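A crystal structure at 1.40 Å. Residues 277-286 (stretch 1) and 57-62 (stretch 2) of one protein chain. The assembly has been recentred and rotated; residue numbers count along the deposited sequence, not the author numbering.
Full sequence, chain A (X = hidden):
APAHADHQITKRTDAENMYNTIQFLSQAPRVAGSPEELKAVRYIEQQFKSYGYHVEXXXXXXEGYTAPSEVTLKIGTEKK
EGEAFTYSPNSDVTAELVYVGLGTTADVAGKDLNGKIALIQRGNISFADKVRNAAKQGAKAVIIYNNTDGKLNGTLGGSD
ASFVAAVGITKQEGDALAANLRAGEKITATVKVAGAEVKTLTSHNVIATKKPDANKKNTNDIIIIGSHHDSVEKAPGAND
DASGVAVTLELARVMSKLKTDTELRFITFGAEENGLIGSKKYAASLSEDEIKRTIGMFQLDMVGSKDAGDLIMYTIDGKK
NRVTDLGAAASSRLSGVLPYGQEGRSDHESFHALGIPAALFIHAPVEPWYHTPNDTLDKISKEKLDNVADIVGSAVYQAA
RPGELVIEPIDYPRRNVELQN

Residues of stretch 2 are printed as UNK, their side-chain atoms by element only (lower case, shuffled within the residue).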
# COMPACT_ATOMS: atom_id res chain seq x y z
N ILE A 277 1.28 -8.62 5.67
CA ILE A 277 0.67 -7.84 4.57
C ILE A 277 -0.76 -7.51 4.89
O ILE A 277 -1.21 -6.35 4.71
CB ILE A 277 0.87 -8.52 3.22
CG1 ILE A 277 2.42 -8.68 3.10
CG2 ILE A 277 0.41 -7.48 2.14
CD1 ILE A 277 2.77 -9.34 1.78
N GLY A 278 -1.50 -8.49 5.31
CA GLY A 278 -2.97 -8.19 5.51
C GLY A 278 -3.19 -7.26 6.63
O GLY A 278 -4.03 -6.32 6.43
N SER A 279 -2.52 -7.34 7.78
CA SER A 279 -2.76 -6.30 8.78
C SER A 279 -2.25 -4.94 8.42
O SER A 279 -2.84 -3.94 8.81
CB SER A 279 -2.23 -6.72 10.13
OG SER A 279 -0.83 -7.05 10.08
N LYS A 280 -1.16 -4.86 7.65
CA LYS A 280 -0.73 -3.53 7.13
C LYS A 280 -1.84 -2.98 6.23
O LYS A 280 -2.11 -1.75 6.31
CB LYS A 280 0.53 -3.73 6.27
CG LYS A 280 1.78 -3.85 7.17
CD LYS A 280 3.02 -4.19 6.27
CE LYS A 280 4.25 -4.40 7.19
NZ LYS A 280 5.46 -4.85 6.36
N LYS A 281 -2.45 -3.81 5.37
CA LYS A 281 -3.52 -3.32 4.49
C LYS A 281 -4.71 -2.98 5.33
O LYS A 281 -5.39 -2.02 4.97
CB LYS A 281 -3.88 -4.34 3.40
CG LYS A 281 -2.73 -4.62 2.44
CD LYS A 281 -2.54 -3.52 1.38
CE LYS A 281 -1.38 -4.03 0.46
NZ LYS A 281 -0.95 -2.92 -0.45
N TYR A 282 -5.03 -3.68 6.40
CA TYR A 282 -6.21 -3.28 7.17
C TYR A 282 -5.94 -1.96 7.96
O TYR A 282 -6.76 -1.06 7.96
CB TYR A 282 -6.63 -4.40 8.13
CG TYR A 282 -7.86 -3.95 8.91
CD1 TYR A 282 -9.15 -3.98 8.30
CD2 TYR A 282 -7.75 -3.47 10.20
CE1 TYR A 282 -10.21 -3.45 8.94
CE2 TYR A 282 -8.79 -2.92 10.87
CZ TYR A 282 -10.01 -2.97 10.21
OH TYR A 282 -11.15 -2.41 10.87
N ALA A 283 -4.81 -1.86 8.64
CA ALA A 283 -4.40 -0.61 9.32
C ALA A 283 -4.44 0.55 8.35
O ALA A 283 -4.91 1.61 8.77
CB ALA A 283 -2.97 -0.84 9.86
N ALA A 284 -4.03 0.33 7.10
CA ALA A 284 -4.07 1.49 6.13
C ALA A 284 -5.48 1.86 5.76
O ALA A 284 -5.66 2.99 5.16
CB ALA A 284 -3.32 1.12 4.89
N SER A 285 -6.48 1.07 6.06
CA SER A 285 -7.88 1.47 5.76
C SER A 285 -8.52 2.37 6.82
O SER A 285 -9.67 2.84 6.59
CB SER A 285 -8.77 0.21 5.57
OG SER A 285 -9.11 -0.37 6.83
N LEU A 286 -7.93 2.48 7.99
CA LEU A 286 -8.52 3.22 9.09
C LEU A 286 -8.47 4.74 8.91
O LEU A 286 -7.45 5.26 8.42
CB LEU A 286 -7.80 2.86 10.41
CG LEU A 286 -7.88 1.34 10.74
CD1 LEU A 286 -7.07 1.06 12.01
CD2 LEU A 286 -9.43 0.96 10.90
N UNK A 57 -15.09 -8.52 3.64
CA UNK A 57 -13.87 -9.28 3.19
C UNK A 57 -13.06 -8.25 2.45
O UNK A 57 -13.45 -7.76 1.39
c UNK A 57 -14.24 -10.46 2.39
c UNK A 57 -14.96 -11.52 3.26
c UNK A 57 -12.96 -11.16 1.89
N UNK A 58 -11.90 -7.90 2.97
CA UNK A 58 -11.02 -6.90 2.31
C UNK A 58 -9.97 -7.61 1.45
O UNK A 58 -9.15 -8.30 2.00
c UNK A 58 -8.53 -4.28 3.70
n UNK A 58 -8.01 -3.13 3.36
c UNK A 58 -10.38 -6.00 3.37
o UNK A 58 -8.30 -4.76 4.84
c UNK A 58 -9.42 -4.91 2.72
N UNK A 59 -9.97 -7.41 0.12
CA UNK A 59 -8.97 -8.09 -0.75
C UNK A 59 -7.75 -7.27 -0.77
O UNK A 59 -7.82 -6.01 -0.60
c UNK A 59 -9.65 -8.11 -2.15
c UNK A 59 -10.46 -6.76 -2.15
c UNK A 59 -10.91 -6.55 -0.67
N UNK A 60 -6.59 -7.88 -1.10
CA UNK A 60 -5.41 -7.07 -1.36
C UNK A 60 -4.46 -7.90 -2.22
O UNK A 60 -4.44 -9.08 -2.14
c UNK A 60 -4.85 -9.10 2.67
c UNK A 60 -5.16 -8.07 1.81
c UNK A 60 -3.65 -9.76 2.66
c UNK A 60 -3.02 -8.32 0.76
c UNK A 60 -4.67 -6.55 -0.08
c UNK A 60 -4.26 -7.62 0.86
c UNK A 60 -2.75 -9.38 1.66
N UNK A 61 -3.72 -7.25 -3.11
CA UNK A 61 -2.73 -7.99 -3.89
C UNK A 61 -1.37 -7.86 -3.24
O UNK A 61 -1.06 -6.86 -2.57
c UNK A 61 -3.97 -7.25 -7.57
c UNK A 61 -3.94 -7.83 -6.11
o UNK A 61 -3.03 -6.57 -8.00
c UNK A 61 -2.67 -7.48 -5.33
n UNK A 61 -5.07 -7.48 -8.30
N UNK A 62 -0.50 -8.83 -3.52
CA UNK A 62 0.89 -8.78 -3.07
C UNK A 62 1.64 -9.66 -4.02
O UNK A 62 1.07 -10.47 -4.78
c UNK A 62 1.61 -12.94 -1.13
c UNK A 62 -0.55 -11.23 -1.37
c UNK A 62 0.77 -10.68 -1.39
c UNK A 62 1.84 -11.57 -1.30
c UNK A 62 0.99 -9.23 -1.58
c UNK A 62 0.27 -13.46 -1.11
c UNK A 62 -0.80 -12.56 -1.23
O HOH W 1 0.89 -5.20 -1.62

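Position 57 carries three side-chain carbons, one bonded to CA and bearing the other two. This beta-branched, wholly apolar group makes no contact with stretch 1, and its shape identifies Val57.

At position 58 the side chain is a run of three carbons, the third holding one oxygen and one nitrogen, as in a carboxamide. Its CA-to-CB bond points toward the helix, and chi1 and chi2 are both t. The side-chain nitrogen lies 3.3 Å from Lys281 O, and the side-chain oxygen approaches Tyr282. The residue is Gln58. Its OE1 is 3.5 Å from Tyr282 CA and 3.6 Å from Tyr282 CD1. The amide orientation fits these neighbours, since NE2 can only donate and Lys281 O can only accept; the N-H...O angle is 155°. Ser285 N bonds to Tyr282 O (2.9 Å) rather than to Lys281 O, and Ser285 OG donates to the same Tyr282 O at 2.7 Å. OE1 sits at the edge of the Tyr282 ring, near its plane.

Position 59 has three carbons that close a ring onto the backbone nitrogen, leaving no amide hydrogen. It is Pro59, and it stays out of reach of the helix.

Position 60 shows one carbon followed by a ring of six carbons, with no hydroxyl oxygen. The ring reaches Ile277, Gly278 and Lys281. One carbon and a six-carbon ring with no further atom make the residue Phe60. Its CZ comes within 3.3 Å of Gly278 CA, its CE1 lies 3.7 Å from Ile277 CG2, and its CG is 3.7 Å from Lys281 CG. Gly278 makes room for this approach: an ideal CB there would fall only 3.1 Å from Phe60 CZ.

Position 61 again has three carbons ending in one oxygen and one nitrogen, but its CA-to-CB bond points away from the helix. This is Gln61, whose backbone rather than side chain serves the contact. A water donates to Gln61 O at 2.7 Å from its own oxygen and accepts a weak bond from Lys281 NZ at 3.2 Å.

Position 62 repeats the pattern of one carbon and a six-carbon ring. Its CB lies 3.8 Å from Ile277 CD1, and the residue is Phe62.

The alternation of the strand sends Gln58, Phe60 and Phe62 toward the helix, which crosses it at 120°. Phe60 packs against Ile277, Gly278 and the aliphatic part of Lys281, and Phe62 extends the apolar contact at Ile277. Near the helix's C-terminal part, Gln58 adds one direct hydrogen bond, while the water links Lys281 to the strand backbone.

Stretch 2 (57-62) VQPFQF
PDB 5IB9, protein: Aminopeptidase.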